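Local atomic coordinates of insecticidal crystal protein Cry7Cal (Bacillus thuringiensis, PDB entry 5ZI1), a protein that is the three-domain toxin part of a longer insecticidal delta-endotoxin active against a locust, probably acting through receptor binding. Residues Val321-Tyr324 and Thr329-Thr332; Val455-Asp460 and Ala473-Glu478. All coordinates share one frame; numbering follows the deposited sequence. Where two conformers were deposited one is given.

Interaction 1. Residues Val321-Tyr324 and Thr329-Thr332; sequences VTQY and TENT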
loop_
_atom_site.group_PDB
_atom_site.type_symbol
_atom_site.label_atom_id
_atom_site.label_comp_id
_atom_site.label_asym_id
_atom_site.label_seq_id
_atom_site.Cartn_x
_atom_site.Cartn_y
_atom_site.Cartn_z
ATOM N N VAL A 321 -19.751 -6.409 -6.824
ATOM C CA VAL A 321 -19.578 -7.824 -6.558
ATOM C C VAL A 321 -18.087 -8.106 -6.509
ATOM O O VAL A 321 -17.330 -7.639 -7.370
ATOM C CB VAL A 321 -20.276 -8.703 -7.613
ATOM C CG1 VAL A 321 -20.060 -10.176 -7.276
ATOM C CG2 VAL A 321 -21.755 -8.382 -7.661
ATOM N N THR A 322 -17.669 -8.839 -5.489
ATOM C CA THR A 322 -16.279 -9.226 -5.320
ATOM C C THR A 322 -16.213 -10.707 -4.970
ATOM O O THR A 322 -17.197 -11.302 -4.506
ATOM C CB THR A 322 -15.584 -8.408 -4.209
ATOM O OG1 THR A 322 -16.185 -8.724 -2.947
ATOM C CG2 THR A 322 -15.715 -6.910 -4.457
ATOM N N GLN A 323 -15.025 -11.285 -5.181
ATOM C CA GLN A 323 -14.658 -12.598 -4.673
ATOM C C GLN A 323 -13.383 -12.494 -3.838
ATOM O O GLN A 323 -12.479 -11.716 -4.170
ATOM C CB GLN A 323 -14.432 -13.582 -5.816
ATOM C CG GLN A 323 -15.696 -13.899 -6.605
ATOM C CD GLN A 323 -15.426 -14.631 -7.903
ATOM O OE1 GLN A 323 -14.342 -15.190 -8.106
ATOM N NE2 GLN A 323 -16.413 -14.638 -8.793
ATOM N N TYR A 324 -13.299 -13.299 -2.769
ATOM C CA TYR A 324 -12.057 -13.450 -2.022
ATOM C C TYR A 324 -11.041 -14.213 -2.864
ATOM O O TYR A 324 -11.346 -14.701 -3.948
ATOM C CB TYR A 324 -12.305 -14.172 -0.701
ATOM C CG TYR A 324 -13.196 -13.387 0.237
ATOM C CD1 TYR A 324 -12.979 -12.028 0.462
ATOM C CD2 TYR A 324 -14.250 -14.001 0.906
ATOM C CE1 TYR A 324 -13.785 -11.311 1.319
ATOM C CE2 TYR A 324 -15.068 -13.287 1.767
ATOM C CZ TYR A 324 -14.826 -11.946 1.970
ATOM O OH TYR A 324 -15.633 -11.236 2.828
ATOM N N THR A 329 -17.233 -17.893 -4.182
ATOM C CA THR A 329 -18.333 -17.247 -3.473
ATOM C C THR A 329 -18.329 -15.745 -3.741
ATOM O O THR A 329 -17.277 -15.107 -3.821
ATOM C CB THR A 329 -18.217 -17.520 -1.962
ATOM O OG1 THR A 329 -18.061 -18.924 -1.747
ATOM C CG2 THR A 329 -19.460 -17.057 -1.214
ATOM N N GLU A 330 -19.512 -15.181 -3.898
ATOM C CA GLU A 330 -19.643 -13.794 -4.304
ATOM C C GLU A 330 -19.995 -12.951 -3.092
ATOM O O GLU A 330 -20.815 -13.353 -2.262
ATOM C CB GLU A 330 -20.705 -13.634 -5.390
ATOM C CG GLU A 330 -20.343 -14.275 -6.719
ATOM C CD GLU A 330 -21.406 -14.030 -7.788
ATOM O OE1 GLU A 330 -22.602 -13.907 -7.427
ATOM O OE2 GLU A 330 -21.047 -13.959 -8.987
ATOM N N ASN A 331 -19.343 -11.800 -2.977
ATOM C CA ASN A 331 -19.720 -10.787 -2.002
ATOM C C ASN A 331 -20.399 -9.667 -2.773
ATOM O O ASN A 331 -19.836 -9.158 -3.749
ATOM C CB ASN A 331 -18.497 -10.272 -1.229
ATOM C CG ASN A 331 -17.661 -11.420 -0.639
ATOM O OD1 ASN A 331 -18.143 -12.169 0.203
ATOM N ND2 ASN A 331 -16.418 -11.564 -1.097
ATOM N N THR A 332 -21.606 -9.295 -2.345
ATOM C CA THR A 332 -22.394 -8.276 -3.026
ATOM C C THR A 332 -22.645 -7.112 -2.090
ATOM O O THR A 332 -23.117 -7.317 -0.969
ATOM C CB THR A 332 -23.730 -8.842 -3.507
ATOM O OG1 THR A 332 -23.474 -9.926 -4.394
ATOM C CG2 THR A 332 -24.560 -7.768 -4.227
HETATM O O HOH W 1 -15.461 -15.149 -2.114
#

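Interaction 2. Residues Val455-Asp460 and Ala473-Glu478; sequences VSVRPD and AVKAFE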
loop_
_atom_site.group_PDB
_atom_site.type_symbol
_atom_site.label_atom_id
_atom_site.label_comp_id
_atom_site.label_asym_id
_atom_site.label_seq_id
_atom_site.Cartn_x
_atom_site.Cartn_y
_atom_site.Cartn_z
ATOM N N VAL A 455 -1.063 -3.611 -7.609
ATOM C CA VAL A 455 -0.891 -4.745 -8.518
ATOM C C VAL A 455 0.129 -5.765 -8.012
ATOM O O VAL A 455 0.214 -6.874 -8.564
ATOM C CB VAL A 455 -0.585 -4.192 -9.933
ATOM C CG1 VAL A 455 -0.226 -5.287 -10.935
ATOM C CG2 VAL A 455 -1.800 -3.440 -10.451
ATOM N N SER A 456 0.865 -5.460 -6.932
ATOM C CA SER A 456 1.735 -6.475 -6.348
ATOM C C SER A 456 0.940 -7.632 -5.764
ATOM O O SER A 456 1.477 -8.739 -5.625
ATOM C CB SER A 456 2.620 -5.865 -5.259
ATOM O OG SER A 456 1.831 -5.302 -4.230
ATOM N N VAL A 457 -0.322 -7.409 -5.403
ATOM C CA VAL A 457 -1.151 -8.521 -4.962
ATOM C C VAL A 457 -1.462 -9.410 -6.155
ATOM O O VAL A 457 -1.941 -8.935 -7.193
ATOM C CB VAL A 457 -2.448 -8.017 -4.327
ATOM C CG1 VAL A 457 -3.188 -9.195 -3.684
ATOM C CG2 VAL A 457 -2.143 -6.905 -3.355
ATOM N N ARG A 458 -1.213 -10.687 -6.006
ATOM C CA ARG A 458 -1.394 -11.632 -7.069
ATOM C C ARG A 458 -2.610 -12.505 -6.784
ATOM O O ARG A 458 -2.945 -12.749 -5.622
ATOM C CB ARG A 458 -0.129 -12.477 -7.233
ATOM C CG ARG A 458 1.142 -11.627 -7.464
ATOM C CD ARG A 458 0.886 -10.519 -8.508
ATOM N NE ARG A 458 0.311 -11.098 -9.729
ATOM C CZ ARG A 458 -0.454 -10.447 -10.609
ATOM N NH1 ARG A 458 -0.928 -11.096 -11.674
ATOM N NH2 ARG A 458 -0.745 -9.159 -10.434
ATOM N N PRO A 459 -3.355 -12.913 -7.814
ATOM C CA PRO A 459 -4.623 -13.618 -7.568
ATOM C C PRO A 459 -4.485 -15.103 -7.273
ATOM O O PRO A 459 -5.489 -15.728 -6.919
ATOM C CB PRO A 459 -5.414 -13.375 -8.859
ATOM C CG PRO A 459 -4.395 -13.090 -9.906
ATOM C CD PRO A 459 -3.263 -12.389 -9.188
ATOM N N ASP A 460 -3.267 -15.650 -7.285
ATOM C CA ASP A 460 -3.109 -17.095 -7.164
ATOM C C ASP A 460 -2.652 -17.580 -5.796
ATOM O O ASP A 460 -2.818 -18.773 -5.512
ATOM C CB ASP A 460 -2.109 -17.617 -8.200
ATOM C CG ASP A 460 -2.644 -17.554 -9.599
ATOM O OD1 ASP A 460 -1.846 -17.283 -10.517
ATOM O OD2 ASP A 460 -3.861 -17.767 -9.775
ATOM N N ALA A 473 -2.090 -12.468 5.771
ATOM C CA ALA A 473 -3.218 -13.219 6.299
ATOM C C ALA A 473 -4.516 -12.832 5.600
ATOM O O ALA A 473 -5.407 -13.672 5.435
ATOM C CB ALA A 473 -3.320 -13.001 7.815
ATOM N N VAL A 474 -4.645 -11.573 5.176
ATOM C CA VAL A 474 -5.883 -11.172 4.524
ATOM C C VAL A 474 -6.045 -11.790 3.141
ATOM O O VAL A 474 -7.141 -11.727 2.587
ATOM C CB VAL A 474 -6.015 -9.634 4.459
ATOM C CG1 VAL A 474 -6.125 -9.074 5.859
ATOM C CG2 VAL A 474 -4.847 -9.013 3.736
ATOM N N LYS A 475 -5.003 -12.431 2.585
ATOM C CA LYS A 475 -5.170 -13.215 1.360
ATOM C C LYS A 475 -5.986 -14.489 1.579
ATOM O O LYS A 475 -6.288 -15.181 0.599
ATOM C CB LYS A 475 -3.815 -13.577 0.746
ATOM C CG LYS A 475 -2.978 -12.382 0.253
ATOM C CD LYS A 475 -3.694 -11.611 -0.866
ATOM C CE LYS A 475 -3.868 -12.447 -2.145
ATOM N NZ LYS A 475 -2.593 -12.643 -2.925
ATOM N N ALA A 476 -6.355 -14.805 2.822
ATOM C CA ALA A 476 -7.329 -15.850 3.115
ATOM C C ALA A 476 -8.643 -15.597 2.368
ATOM O O ALA A 476 -8.859 -14.538 1.769
ATOM C CB ALA A 476 -7.614 -15.911 4.614
ATOM N N PHE A 477 -9.542 -16.596 2.425
ATOM C CA PHE A 477 -10.890 -16.451 1.888
ATOM C C PHE A 477 -11.982 -16.696 2.916
ATOM O O PHE A 477 -13.162 -16.489 2.601
ATOM C CB PHE A 477 -11.113 -17.384 0.685
ATOM C CG PHE A 477 -11.252 -18.837 1.048
ATOM C CD1 PHE A 477 -12.492 -19.376 1.363
ATOM C CD2 PHE A 477 -10.140 -19.666 1.063
ATOM C CE1 PHE A 477 -12.618 -20.704 1.700
ATOM C CE2 PHE A 477 -10.260 -20.994 1.398
ATOM C CZ PHE A 477 -11.500 -21.515 1.720
ATOM N N GLU A 478 -11.631 -17.120 4.127
ATOM C CA GLU A 478 -12.612 -17.307 5.183
ATOM C C GLU A 478 -11.916 -17.212 6.539
ATOM O O GLU A 478 -10.751 -17.596 6.684
ATOM C CB GLU A 478 -13.326 -18.650 5.038
ATOM C CG GLU A 478 -14.431 -18.901 6.057
ATOM C CD GLU A 478 -15.214 -20.175 5.748
ATOM O OE1 GLU A 478 -15.539 -20.401 4.559
ATOM O OE2 GLU A 478 -15.494 -20.954 6.690
#

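Interaction 1. Residues Val321-Tyr324 and Thr329-Thr332
The antiparallel hairpin of strands 312-324 and 331-336 is joined at its loop end by Thr322 and Asn331, a hydrogen-bonded pair. Thr322 N gives to Asn331 O at 2.8 Å, and Asn331 N returns to Thr322 O at 2.7 Å, nearly straight at 176°. Further toward the loop the direct ladder stops, and a water takes over, accepting from Tyr324 N and donating to Thr329 O, the latter leg being rather short. Of these residues Asn331 has the largest area buried by the opposite segment. With CG anti to its carbonyl carbon (chi1 -51°), its amide reaches back over the Tyr324 ring, where ND2 sits 3.4 Å above the plane, over the centre; the two planes are 52° apart. The same ND2 makes a weak bond to Thr322 OG1 at 3.4 Å, a hydroxyl whose stronger partner is Gln294. The amide nitrogen thus lies between the hydroxyl and the ring. Val321 and Thr332 share one face of the sheet, where Val321 CG2 lies beside Thr332 OG1; Val321 CG1 also comes within 4.0 Å of Glu330 CB. Strand 331-336 is an outermost strand of its four-stranded antiparallel sheet; strand 294-306 pairs with the other side of strand 312-324, and Tyr324 also touches Leu292.

Interaction 2. Residues Val455-Asp460 and Ala473-Glu478
Lys475 reaches across to the backbone of Arg458, and its ammonium NZ gives a hydrogen bond of 2.7 Å to Arg458 O. The donor lies in the carbonyl plane, with a C=O...N angle of 153°. Alongside, Val457 CG1 packs against the last part of the lysine chain, 3.7 Å from both CD and CE of Lys475, the two side chains running alongside with opposed directions. The lysine chain is coiled rather than extended: it bends in the same sense at chi2, chi3 and chi4, which lays CD and CE against the valine while NZ is delivered to the carbonyl.

Behind this first shell, each segment is held by bonds of its own. Arg458 turns its side chain away from the lysine, and its NH2 donates to Val455 O at 3.1 Å, with the acceptor at the edge of the guanidinium and close to its plane. Pro459 CD lies 3.5 Å above one face of that group, offset toward its rim. In the other segment, Ala476 N bonds to Ala473 O at 3.0 Å, closing the short 3-10 turn from which Lys475 projects. Strand 468-472 runs between the two loops, and Val457 and Pro459 both pack on Trp295 of strand 294-306.

Glu248 ties the two sides together, with OE1 in a salt bridge to Lys475 NZ and OE2 accepting from Arg458 N. Asn461 OD1 is a further acceptor for the ammonium. NZ therefore donates to three oxygens, from a carbonyl, a carboxylate and an amide, in a buried setting; the carboxylate would offset the lysine charge, consistent with a lysine that remains charged here.

In the fold
Interactions 1 and 2 follow one another along the chain, and their centres lie 14 Å apart. They meet directly where Tyr324 CD2 comes within 3.2 Å of Phe477 O, a packing contact. Tyr324 thus links the two, belonging to the hairpin of interaction 1 and touching the backbone of 473-478. Strand 294-306 is a second shared element: its neighbouring residues Gln294 and Trp295 serve interactions 1 and 2 respectively. Just past Tyr324, Thr325 touches Lys475. In the three-domain toxin fold, the hairpin belongs to the middle, beta-rich domain, and the lysine contact lies near the junction between that domain and the C-terminal one.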